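Local coordinates for protein DNA polymerase sliding clamp B (Sulfolobus tokodaii, PDB 3AIZ) that forms a subunit of a toroidal PCNA ring that encircles DNA and tethers DNA polymerase and other processing proteins to it during replication, at residues D141-K144 with D145-R148. Numbering follows the deposited sequence.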
ATOM      1  N   ASP A 141      -2.577  10.634  29.113  1.00 37.33           N
ATOM      2  CA  ASP A 141      -3.709  10.493  28.204  1.00 41.07           C
ATOM      3  C   ASP A 141      -4.889  11.360  28.638  1.00 37.96           C
ATOM      4  O   ASP A 141      -5.575  11.955  27.806  1.00 35.12           O
ATOM      5  CB  ASP A 141      -4.132   9.027  28.090  1.00 43.29           C
ATOM      6  CG  ASP A 141      -3.115   8.183  27.341  1.00 55.06           C
ATOM      7  OD1 ASP A 141      -2.651   8.623  26.265  1.00 52.15           O
ATOM      8  OD2 ASP A 141      -2.780   7.080  27.824  1.00 60.64           O
ATOM      9  N   VAL A 142      -5.117  11.432  29.945  1.00 37.32           N
ATOM     10  CA  VAL A 142      -6.192  12.254  30.483  1.00 36.10           C
ATOM     11  C   VAL A 142      -5.966  13.722  30.148  1.00 35.02           C
ATOM     12  O   VAL A 142      -6.865  14.399  29.649  1.00 37.18           O
ATOM     13  CB  VAL A 142      -6.317  12.099  32.008  1.00 36.30           C
ATOM     14  CG1 VAL A 142      -7.416  13.004  32.538  1.00 34.48           C
ATOM     15  CG2 VAL A 142      -6.587  10.648  32.374  1.00 35.44           C
ATOM     16  N   LEU A 143      -4.762  14.213  30.424  1.00 32.18           N
ATOM     17  CA  LEU A 143      -4.421  15.599  30.130  1.00 32.88           C
ATOM     18  C   LEU A 143      -4.569  15.883  28.639  1.00 34.12           C
ATOM     19  O   LEU A 143      -5.016  16.959  28.243  1.00 33.47           O
ATOM     20  CB  LEU A 143      -2.999  15.917  30.600  1.00 33.31           C
ATOM     21  CG  LEU A 143      -2.749  15.775  32.103  1.00 34.52           C
ATOM     22  CD1 LEU A 143      -1.290  16.045  32.440  1.00 29.29           C
ATOM     23  CD2 LEU A 143      -3.665  16.700  32.890  1.00 31.87           C
ATOM     24  N   LYS A 144      -4.197  14.909  27.814  1.00 33.86           N
ATOM     25  CA  LYS A 144      -4.365  15.031  26.373  1.00 34.90           C
ATOM     26  C   LYS A 144      -5.843  15.183  26.029  1.00 32.82           C
ATOM     27  O   LYS A 144      -6.211  16.010  25.197  1.00 33.12           O
ATOM     28  CB  LYS A 144      -3.776  13.816  25.659  1.00 37.85           C
ATOM     29  CG  LYS A 144      -3.790  13.914  24.142  1.00 37.43           C
ATOM     30  CD  LYS A 144      -3.069  12.732  23.519  1.00 41.25           C
ATOM     31  CE  LYS A 144      -2.939  12.888  22.014  1.00 47.72           C
ATOM     32  NZ  LYS A 144      -2.163  11.767  21.412  1.00 53.29           N
ATOM     33  N   ASP A 145      -6.683  14.382  26.676  1.00 31.48           N
ATOM     34  CA  ASP A 145      -8.128  14.476  26.487  1.00 33.59           C
ATOM     35  C   ASP A 145      -8.638  15.861  26.869  1.00 34.62           C
ATOM     36  O   ASP A 145      -9.453  16.451  26.160  1.00 36.12           O
ATOM     37  CB  ASP A 145      -8.852  13.401  27.301  1.00 33.30           C
ATOM     38  CG  ASP A 145      -8.654  12.007  26.736  1.00 39.00           C
ATOM     39  OD1 ASP A 145      -8.345  11.892  25.530  1.00 40.68           O
ATOM     40  OD2 ASP A 145      -8.815  11.025  27.494  1.00 38.67           O
ATOM     41  N   ILE A 146      -8.153  16.377  27.994  1.00 32.83           N
ATOM     42  CA  ILE A 146      -8.520  17.713  28.450  1.00 31.47           C
ATOM     43  C   ILE A 146      -8.051  18.778  27.462  1.00 33.36           C
ATOM     44  O   ILE A 146      -8.715  19.796  27.269  1.00 32.77           O
ATOM     45  CB  ILE A 146      -7.939  18.011  29.844  1.00 32.02           C
ATOM     46  CG1 ILE A 146      -8.564  17.084  30.888  1.00 32.12           C
ATOM     47  CG2 ILE A 146      -8.168  19.465  30.220  1.00 29.72           C
ATOM     48  CD1 ILE A 146      -8.071  17.329  32.294  1.00 30.17           C
ATOM     49  N   ALA A 147      -6.906  18.536  26.833  1.00 33.41           N
ATOM     50  CA  ALA A 147      -6.385  19.451  25.827  1.00 34.30           C
ATOM     51  C   ALA A 147      -7.329  19.512  24.630  1.00 35.91           C
ATOM     52  O   ALA A 147      -7.584  20.583  24.080  1.00 37.55           O
ATOM     53  CB  ALA A 147      -4.994  19.027  25.391  1.00 34.39           C
ATOM     54  N   ARG A 148      -7.843  18.353  24.231  1.00 34.69           N
ATOM     55  CA  ARG A 148      -8.815  18.276  23.149  1.00 35.94           C
ATOM     56  C   ARG A 148     -10.083  19.044  23.512  1.00 37.61           C
ATOM     57  O   ARG A 148     -10.634  19.779  22.692  1.00 37.12           O
ATOM     58  CB  ARG A 148      -9.155  16.819  22.845  1.00 35.56           C
ATOM     59  CG  ARG A 148     -10.425  16.635  22.033  1.00 40.06           C
ATOM     60  CD  ARG A 148     -11.073  15.305  22.360  1.00 39.81           C
ATOM     61  NE  ARG A 148     -11.329  15.176  23.792  1.00 36.32           N
ATOM     62  CZ  ARG A 148     -11.620  14.031  24.400  1.00 41.71           C
ATOM     63  NH1 ARG A 148     -11.691  12.906  23.700  1.00 43.35           N
ATOM     64  NH2 ARG A 148     -11.834  14.009  25.708  1.00 41.38           N
TER
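Asp145 N donates to Asp141 O at 2.9 Å, one turn back along helix 140-150 of the C-terminal PCNA domain. The same i to i+4 bonding, that of an alpha-helix, repeats down the segment. Ile146 N meets Val142 O at 2.9 Å. Ala147 N reaches Leu143 O, and Arg148 N reaches Lys144 O at 3.0 Å.

The Asp145 side chain leans back along the helix. Its CG lies opposite the carbonyl carbon and beside the backbone N (chi1 -71°). This places the carboxylate near Asp141 O, over the preceding turn. OD2 is 3.4 Å from Asp141 O, but both atoms are acceptors and do not bond. OD1 lies above one face of the Arg148 guanidinium, toward its rim, 3.9 Å from NH1. This is a long salt bridge with no N-H aimed at the oxygen. A bend at chi3 (56°) folds Arg148 back, and its NE makes a weak bond to Asp145 O at 3.3 Å.

Lys144 takes part mainly through its carbonyl. Its side chain runs out extended. On the buried side, Ile146 CD1 lies 4.4 Å from Val142 CG1, a loose apolar contact. Ile146 also packs on Tyr177 and Leu181 of strand 175-183.

Val142, Asp145, Ile146 and Arg148 all touch the neighbouring PCNA3 chain. Tyr105 of that chain packs on Asp145 and Ile146 and bonds weakly to Arg148 NH2. The four backbone bonds hold the turn, while the long Asp145-Arg148 pair probably adds mostly undirected charge attraction at a subunit interface.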